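Local coordinates for acyl-coenzyme A oxidase 3 (Yarrowia lipolytica, PDB 5YS9), which oxidises acyl-CoA substrates to (2E)-enoyl-CoA with an FAD cofactor, passing the electrons to oxygen to give hydrogen peroxide in peroxisomal fatty acid beta-oxidation, at residues 399-407 against 480-488; 469-477 against 522-530. All coordinates share one frame; numbering follows the deposited sequence.

Contact 1: 399-407 against 480-488; sequences VDLKELFAS and KPLGSSVGY
Asp400 leans from its helix to the chain turn at Ser484, and OD1 accepts the Ser484 N-H at 2.7 Å with an N-H...O angle of 159°. The donor comes from above the carboxylate plane, while Ser484 CB lies beside the same group, 3.6 Å from Asp400 CG. The bond therefore ties the first residue of the 3-10 segment 484-488 to the helix. Gly483, just before it, is pressed against the helix surface: its CA lies 3.6 Å from Val399 O in a CA-H...O contact, and CG2 of Val399 and CG of Glu403 close on it as well, so the backbone lies directly on the helix. Glu403 bends at its second torsion (chi2 -69°), which carries CD across Val486 at about a right angle, 3.7 Å from CG2. This methyl packs against the carboxylate, whose OE2 is hydrogen-bonded to Ser472 OG. Further along, Ser485 faces the helix: its OG lies 3.3 Å from Leu404 CD2, and its CB is 3.9 Å from Ser407 OG, which hydrogen-bonds His557 NE2. The contact thus lays the loop after helix 458-477 along one side of helix 391-428, in the helical C-alpha1 region of the acyl-CoA oxidase fold. Away from the loop, Leu401 packs on helix 349-385 and Phe405 on helix 300-330, while Tyr488, at the far end of 480-488, rests on helix 507-534.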
loop_
_atom_site.group_PDB
_atom_site.type_symbol
_atom_site.label_atom_id
_atom_site.label_comp_id
_atom_site.label_asym_id
_atom_site.label_seq_id
_atom_site.Cartn_x
_atom_site.Cartn_y
_atom_site.Cartn_z
ATOM N N VAL A 399 17.193 -7.147 33.022
ATOM C CA VAL A 399 17.004 -7.905 31.781
ATOM C C VAL A 399 15.537 -7.929 31.357
ATOM O O VAL A 399 15.250 -8.046 30.171
ATOM C CB VAL A 399 17.512 -9.371 31.795
ATOM C CG1 VAL A 399 19.024 -9.420 31.835
ATOM C CG2 VAL A 399 16.876 -10.152 32.925
ATOM N N ASP A 400 14.620 -7.875 32.322
ATOM C CA ASP A 400 13.206 -7.719 31.998
ATOM C C ASP A 400 13.020 -6.416 31.232
ATOM O O ASP A 400 12.459 -6.414 30.143
ATOM C CB ASP A 400 12.331 -7.795 33.254
ATOM C CG ASP A 400 12.137 -9.235 33.751
ATOM O OD1 ASP A 400 12.743 -10.136 33.135
ATOM O OD2 ASP A 400 11.378 -9.466 34.732
ATOM N N LEU A 401 13.566 -5.334 31.771
ATOM C CA LEU A 401 13.590 -4.066 31.066
ATOM C C LEU A 401 14.347 -4.115 29.704
ATOM O O LEU A 401 13.828 -3.646 28.674
ATOM C CB LEU A 401 14.153 -2.959 31.963
ATOM C CG LEU A 401 13.559 -1.587 31.613
ATOM C CD1 LEU A 401 12.168 -1.511 32.234
ATOM C CD2 LEU A 401 14.438 -0.407 32.048
ATOM N N LYS A 402 15.548 -4.679 29.682
ATOM C CA LYS A 402 16.264 -4.811 28.412
ATOM C C LYS A 402 15.370 -5.532 27.365
ATOM O O LYS A 402 15.234 -5.048 26.248
ATOM C CB LYS A 402 17.650 -5.480 28.573
ATOM C CG LYS A 402 18.763 -4.562 29.115
ATOM C CD LYS A 402 19.461 -3.757 28.007
ATOM C CE LYS A 402 20.524 -2.781 28.517
ATOM N NZ LYS A 402 19.950 -1.441 28.845
ATOM N N GLU A 403 14.721 -6.636 27.734
ATOM C CA GLU A 403 14.005 -7.442 26.750
ATOM C C GLU A 403 12.699 -6.792 26.308
ATOM O O GLU A 403 12.290 -6.944 25.162
ATOM C CB GLU A 403 13.815 -8.886 27.227
ATOM C CG GLU A 403 15.123 -9.665 27.462
ATOM C CD GLU A 403 15.944 -10.007 26.215
ATOM O OE1 GLU A 403 15.558 -9.656 25.073
ATOM O OE2 GLU A 403 17.014 -10.639 26.397
ATOM N N LEU A 404 12.098 -6.031 27.224
ATOM C CA LEU A 404 11.047 -5.057 26.901
ATOM C C LEU A 404 11.474 -4.032 25.835
ATOM O O LEU A 404 10.726 -3.914 24.906
ATOM C CB LEU A 404 10.485 -4.358 28.135
ATOM C CG LEU A 404 9.070 -4.730 28.600
ATOM C CD1 LEU A 404 8.002 -4.179 27.669
ATOM C CD2 LEU A 404 8.892 -6.235 28.752
ATOM N N PHE A 405 12.615 -3.395 25.951
ATOM C CA PHE A 405 13.002 -2.488 24.920
ATOM C C PHE A 405 13.144 -3.275 23.619
ATOM O O PHE A 405 12.646 -2.867 22.590
ATOM C CB PHE A 405 14.309 -1.806 25.312
ATOM C CG PHE A 405 14.752 -0.755 24.350
ATOM C CD1 PHE A 405 13.879 0.228 23.933
ATOM C CD2 PHE A 405 16.035 -0.759 23.852
ATOM C CE1 PHE A 405 14.281 1.194 23.036
ATOM C CE2 PHE A 405 16.448 0.205 22.960
ATOM C CZ PHE A 405 15.570 1.182 22.551
ATOM N N ALA A 406 13.767 -4.437 23.680
ATOM C CA ALA A 406 14.013 -5.224 22.482
ATOM C C ALA A 406 12.762 -5.715 21.766
ATOM O O ALA A 406 12.670 -5.652 20.559
ATOM C CB ALA A 406 14.917 -6.392 22.814
ATOM N N SER A 407 11.805 -6.200 22.535
ATOM C CA SER A 407 10.537 -6.693 22.038
ATOM C C SER A 407 9.734 -5.562 21.441
ATOM O O SER A 407 8.890 -5.754 20.601
ATOM C CB SER A 407 9.773 -7.346 23.166
ATOM O OG SER A 407 9.736 -8.732 22.965
ATOM N N LYS A 480 23.677 -16.800 31.424
ATOM C CA LYS A 480 22.933 -15.551 31.809
ATOM C C LYS A 480 21.404 -15.802 31.924
ATOM O O LYS A 480 20.856 -16.641 31.206
ATOM C CB LYS A 480 23.215 -14.363 30.866
ATOM C CG LYS A 480 24.527 -13.658 31.143
ATOM C CD LYS A 480 24.788 -12.546 30.140
ATOM C CE LYS A 480 26.181 -11.946 30.318
ATOM N NZ LYS A 480 26.823 -11.815 28.981
ATOM N N PRO A 481 20.724 -15.115 32.866
ATOM C CA PRO A 481 19.253 -15.226 32.951
ATOM C C PRO A 481 18.521 -14.546 31.764
ATOM O O PRO A 481 19.044 -13.591 31.183
ATOM C CB PRO A 481 18.928 -14.534 34.282
ATOM C CG PRO A 481 20.032 -13.536 34.448
ATOM C CD PRO A 481 21.261 -14.200 33.896
ATOM N N LEU A 482 17.359 -15.086 31.393
ATOM C CA LEU A 482 16.540 -14.543 30.312
ATOM C C LEU A 482 15.507 -13.568 30.840
ATOM O O LEU A 482 14.801 -13.858 31.823
ATOM C CB LEU A 482 15.792 -15.639 29.561
ATOM C CG LEU A 482 16.628 -16.567 28.678
ATOM C CD1 LEU A 482 15.781 -17.767 28.285
ATOM C CD2 LEU A 482 17.157 -15.865 27.428
ATOM N N GLY A 483 15.364 -12.441 30.135
ATOM C CA GLY A 483 14.286 -11.505 30.420
ATOM C C GLY A 483 12.938 -12.157 30.221
ATOM O O GLY A 483 12.779 -13.089 29.415
ATOM N N SER A 484 11.980 -11.671 30.991
ATOM C CA SER A 484 10.609 -12.144 30.979
ATOM C C SER A 484 10.047 -12.326 29.548
ATOM O O SER A 484 9.365 -13.319 29.268
ATOM C CB SER A 484 9.756 -11.155 31.777
ATOM O OG SER A 484 8.378 -11.388 31.569
ATOM N N SER A 485 10.360 -11.389 28.647
ATOM C CA SER A 485 9.822 -11.424 27.279
ATOM C C SER A 485 10.309 -12.566 26.389
ATOM O O SER A 485 9.690 -12.862 25.402
ATOM C CB SER A 485 10.082 -10.088 26.559
ATOM O OG SER A 485 9.374 -9.043 27.175
ATOM N N VAL A 486 11.414 -13.203 26.735
ATOM C CA VAL A 486 11.957 -14.316 25.963
ATOM C C VAL A 486 12.217 -15.538 26.830
ATOM O O VAL A 486 13.056 -16.363 26.468
ATOM C CB VAL A 486 13.259 -13.883 25.234
ATOM C CG1 VAL A 486 12.966 -12.808 24.193
ATOM C CG2 VAL A 486 14.321 -13.384 26.212
ATOM N N GLY A 487 11.520 -15.640 27.973
ATOM C CA GLY A 487 11.605 -16.800 28.903
ATOM C C GLY A 487 11.325 -18.164 28.284
ATOM O O GLY A 487 11.911 -19.173 28.694
ATOM N N TYR A 488 10.447 -18.197 27.276
ATOM C CA TYR A 488 10.120 -19.441 26.544
ATOM C C TYR A 488 11.369 -20.128 25.888
ATOM O O TYR A 488 11.340 -21.313 25.546
ATOM C CB TYR A 488 8.975 -19.166 25.505
ATOM C CG TYR A 488 9.425 -18.332 24.340
ATOM C CD1 TYR A 488 10.019 -18.930 23.236
ATOM C CD2 TYR A 488 9.307 -16.917 24.358
ATOM C CE1 TYR A 488 10.500 -18.176 22.174
ATOM C CE2 TYR A 488 9.776 -16.139 23.287
ATOM C CZ TYR A 488 10.376 -16.774 22.191
ATOM O OH TYR A 488 10.847 -16.046 21.119
#

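Contact 2: 469-477 against 522-530; sequences LIQSCLGHR and IQRATDKFV
Thr526 is a knob in a hole formed by Ile470, Cys473, Leu474 and Arg477, where two helices of the all-helical C-terminal part of the acyl-CoA oxidase fold meet; the axes of the segments 469-477 and 522-530 cross at -78° and come within 9.1 Å. Its CB lies 3.6 Å from Cys473 SG. From there the side chain forks. OG1 turns back to its own helix and donates to Ile522 O, approaching the carbonyl from the face opposite the backbone N-H of Thr526, and it also lies against Cys473 CB. CG2, anti to the backbone N, points into the other helix: it touches the backbone N of Leu474 and sits over the centre of one face of the Arg477 guanidinium, 3.8 Å above the plane.

The guanidinium edge does the polar work. Arg477 NH2 gives Gln523 OE1 a nearly straight bond of 2.8 Å, with the amide and guanidinium almost coplanar, and a longer one to Gln523 O. NH1 and NH2 both grip one oxygen, OD1 of Asp527, in a salt bridge in which the guanidinium and carboxylate planes are 45° apart. Were Asp527 replaced by an alanine, the Arg477 charge would probably lose its carboxylate mate in this contact, and the guanidinium, with Gln523 left as its polar partner among these two helices, would be freer to turn. Apolar groups flank the knob: Ile470 CD1 meets Ala525 CB, and Cys473 CB packs on Ile522 CG2. Leu474 splits its methyls, CD1 going to Val530. Phe529, whose ring stacks with that of Phe543, takes the other methyl, Leu474 CD2 lying 3.5 Å from Phe529 CE1.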
loop_
_atom_site.group_PDB
_atom_site.type_symbol
_atom_site.label_atom_id
_atom_site.label_comp_id
_atom_site.label_asym_id
_atom_site.label_seq_id
_atom_site.Cartn_x
_atom_site.Cartn_y
_atom_site.Cartn_z
ATOM N N LEU A 469 17.942 -11.340 19.564
ATOM C CA LEU A 469 17.380 -12.569 20.095
ATOM C C LEU A 469 18.405 -13.713 20.084
ATOM O O LEU A 469 18.375 -14.574 20.933
ATOM C CB LEU A 469 16.187 -13.003 19.272
ATOM C CG LEU A 469 14.948 -12.130 19.353
ATOM C CD1 LEU A 469 14.003 -12.493 18.191
ATOM C CD2 LEU A 469 14.290 -12.256 20.727
ATOM N N ILE A 470 19.254 -13.732 19.064
ATOM C CA ILE A 470 20.304 -14.689 18.961
ATOM C C ILE A 470 21.346 -14.482 20.092
ATOM O O ILE A 470 21.795 -15.459 20.725
ATOM C CB ILE A 470 20.934 -14.615 17.575
ATOM C CG1 ILE A 470 19.947 -15.160 16.550
ATOM C CG2 ILE A 470 22.244 -15.401 17.548
ATOM C CD1 ILE A 470 20.436 -14.975 15.126
ATOM N N GLN A 471 21.684 -13.223 20.353
ATOM C CA GLN A 471 22.529 -12.854 21.483
ATOM C C GLN A 471 21.898 -13.204 22.823
ATOM O O GLN A 471 22.616 -13.664 23.719
ATOM C CB GLN A 471 22.927 -11.377 21.452
ATOM C CG GLN A 471 23.943 -11.047 20.357
ATOM C CD GLN A 471 24.036 -9.540 20.059
ATOM O OE1 GLN A 471 23.064 -8.789 20.248
ATOM N NE2 GLN A 471 25.207 -9.097 19.615
ATOM N N SER A 472 20.584 -13.014 22.961
ATOM C CA SER A 472 19.887 -13.426 24.202
ATOM C C SER A 472 19.934 -14.956 24.434
ATOM O O SER A 472 20.175 -15.395 25.546
ATOM C CB SER A 472 18.440 -12.948 24.200
ATOM O OG SER A 472 18.400 -11.579 24.523
ATOM N N CYS A 473 19.687 -15.720 23.363
ATOM C CA CYS A 473 19.702 -17.172 23.367
ATOM C C CYS A 473 21.105 -17.691 23.674
ATOM O O CYS A 473 21.244 -18.513 24.546
ATOM C CB CYS A 473 19.247 -17.691 22.019
ATOM S SG CYS A 473 19.225 -19.493 21.713
ATOM N N LEU A 474 22.125 -17.190 22.976
ATOM C CA LEU A 474 23.549 -17.544 23.231
ATOM C C LEU A 474 24.028 -17.156 24.646
ATOM O O LEU A 474 24.641 -17.970 25.317
ATOM C CB LEU A 474 24.461 -16.912 22.172
ATOM C CG LEU A 474 25.933 -17.326 22.113
ATOM C CD1 LEU A 474 26.180 -18.842 22.005
ATOM C CD2 LEU A 474 26.545 -16.631 20.916
ATOM N N GLY A 475 23.709 -15.947 25.119
ATOM C CA GLY A 475 23.993 -15.577 26.512
ATOM C C GLY A 475 23.288 -16.454 27.557
ATOM O O GLY A 475 23.822 -16.649 28.644
ATOM N N HIS A 476 22.113 -16.970 27.250
ATOM C CA HIS A 476 21.467 -17.931 28.119
ATOM C C HIS A 476 22.235 -19.246 28.234
ATOM O O HIS A 476 22.365 -19.809 29.303
ATOM C CB HIS A 476 20.044 -18.187 27.644
ATOM C CG HIS A 476 19.277 -19.130 28.511
ATOM N ND1 HIS A 476 18.960 -18.846 29.817
ATOM C CD2 HIS A 476 18.765 -20.352 28.259
ATOM C CE1 HIS A 476 18.293 -19.856 30.334
ATOM N NE2 HIS A 476 18.160 -20.781 29.409
ATOM N N ARG A 477 22.748 -19.717 27.111
ATOM C CA ARG A 477 23.478 -20.968 27.029
ATOM C C ARG A 477 24.753 -20.890 27.841
ATOM O O ARG A 477 25.280 -21.893 28.279
ATOM C CB ARG A 477 23.798 -21.308 25.584
ATOM C CG ARG A 477 22.594 -21.389 24.680
ATOM C CD ARG A 477 22.990 -22.047 23.388
ATOM N NE ARG A 477 21.866 -22.279 22.510
ATOM C CZ ARG A 477 21.980 -22.594 21.231
ATOM N NH1 ARG A 477 23.167 -22.712 20.684
ATOM N NH2 ARG A 477 20.906 -22.786 20.500
ATOM N N ILE A 522 14.794 -19.535 16.601
ATOM C CA ILE A 522 15.888 -18.868 17.332
ATOM C C ILE A 522 17.024 -19.820 17.763
ATOM O O ILE A 522 18.209 -19.484 17.624
ATOM C CB ILE A 522 15.351 -18.130 18.580
ATOM C CG1 ILE A 522 14.458 -16.984 18.136
ATOM C CG2 ILE A 522 16.501 -17.618 19.482
ATOM C CD1 ILE A 522 13.581 -16.413 19.224
ATOM N N GLN A 523 16.676 -20.985 18.309
ATOM C CA GLN A 523 17.721 -21.974 18.659
ATOM C C GLN A 523 18.526 -22.410 17.417
ATOM O O GLN A 523 19.765 -22.504 17.494
ATOM C CB GLN A 523 17.150 -23.203 19.375
ATOM C CG GLN A 523 16.380 -22.949 20.689
ATOM C CD GLN A 523 17.217 -22.480 21.857
ATOM O OE1 GLN A 523 18.434 -22.523 21.805
ATOM N NE2 GLN A 523 16.558 -22.027 22.924
ATOM N N ARG A 524 17.861 -22.641 16.282
ATOM C CA ARG A 524 18.590 -23.115 15.073
ATOM C C ARG A 524 19.485 -22.003 14.524
ATOM O O ARG A 524 20.655 -22.235 14.187
ATOM C CB ARG A 524 17.646 -23.683 13.993
ATOM C CG ARG A 524 17.343 -25.179 14.214
ATOM C CD ARG A 524 16.166 -25.739 13.407
ATOM N NE ARG A 524 15.670 -24.755 12.440
ATOM C CZ ARG A 524 14.500 -24.104 12.494
ATOM N NH1 ARG A 524 13.588 -24.349 13.428
ATOM N NH2 ARG A 524 14.233 -23.200 11.562
ATOM N N ALA A 525 18.945 -20.792 14.501
ATOM C CA ALA A 525 19.721 -19.609 14.104
ATOM C C ALA A 525 20.904 -19.367 15.042
ATOM O O ALA A 525 21.972 -19.013 14.589
ATOM C CB ALA A 525 18.836 -18.357 14.029
ATOM N N THR A 526 20.702 -19.538 16.337
ATOM C CA THR A 526 21.796 -19.411 17.281
ATOM C C THR A 526 22.844 -20.525 17.063
ATOM O O THR A 526 24.035 -20.222 17.063
ATOM C CB THR A 526 21.296 -19.411 18.713
ATOM O OG1 THR A 526 20.283 -18.412 18.858
ATOM C CG2 THR A 526 22.448 -19.101 19.676
ATOM N N ASP A 527 22.398 -21.772 16.834
ATOM C CA ASP A 527 23.321 -22.890 16.485
ATOM C C ASP A 527 24.204 -22.558 15.274
ATOM O O ASP A 527 25.425 -22.807 15.321
ATOM C CB ASP A 527 22.586 -24.217 16.162
ATOM C CG ASP A 527 21.929 -24.854 17.382
ATOM O OD1 ASP A 527 22.259 -24.491 18.524
ATOM O OD2 ASP A 527 21.033 -25.701 17.199
ATOM N N LYS A 528 23.585 -22.046 14.200
ATOM C CA LYS A 528 24.300 -21.705 12.954
ATOM C C LYS A 528 25.314 -20.590 13.160
ATOM O O LYS A 528 26.365 -20.563 12.518
ATOM C CB LYS A 528 23.336 -21.267 11.836
ATOM C CG LYS A 528 22.528 -22.363 11.168
ATOM C CD LYS A 528 21.761 -21.822 9.948
ATOM C CE LYS A 528 21.807 -22.726 8.715
ATOM N NZ LYS A 528 20.711 -23.732 8.744
ATOM N N PHE A 529 24.963 -19.646 14.026
ATOM C CA PHE A 529 25.830 -18.526 14.363
ATOM C C PHE A 529 27.085 -19.037 15.050
ATOM O O PHE A 529 28.177 -18.513 14.835
ATOM C CB PHE A 529 25.095 -17.575 15.301
ATOM C CG PHE A 529 25.970 -16.534 15.898
ATOM C CD1 PHE A 529 26.654 -16.779 17.071
ATOM C CD2 PHE A 529 26.120 -15.310 15.282
ATOM C CE1 PHE A 529 27.445 -15.812 17.654
ATOM C CE2 PHE A 529 26.932 -14.330 15.847
ATOM C CZ PHE A 529 27.592 -14.582 17.050
ATOM N N VAL A 530 26.888 -20.028 15.922
ATOM C CA VAL A 530 27.978 -20.736 16.581
ATOM C C VAL A 530 28.838 -21.553 15.572
ATOM O O VAL A 530 30.059 -21.503 15.660
ATOM C CB VAL A 530 27.475 -21.590 17.792
ATOM C CG1 VAL A 530 28.588 -22.428 18.403
ATOM C CG2 VAL A 530 26.886 -20.701 18.879
#

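Contacts 1 and 2 have centres about 14 Å apart and share one stretch of chain: helix 458-477 ends in contact 2, and the residues that follow run straight into contact 1. The bond from Glu403 OE2 to Ser472 OG, 2.5 Å long, joins the two directly. Other joints include Lys480 N and Gly475 O, which at 2.8 Å probably hydrogen-bond, and Tyr488 OH, which packs on Ile522 CD1 at 3.3 Å. Helix 458-477 thus meets helix 391-428 through Ser472 and helix 507-534 in contact 2, while the loop at 480-488 adds further links. Helix 391-428 also leads toward a cofactor site, since Gln428 at its end lines an FAD pocket.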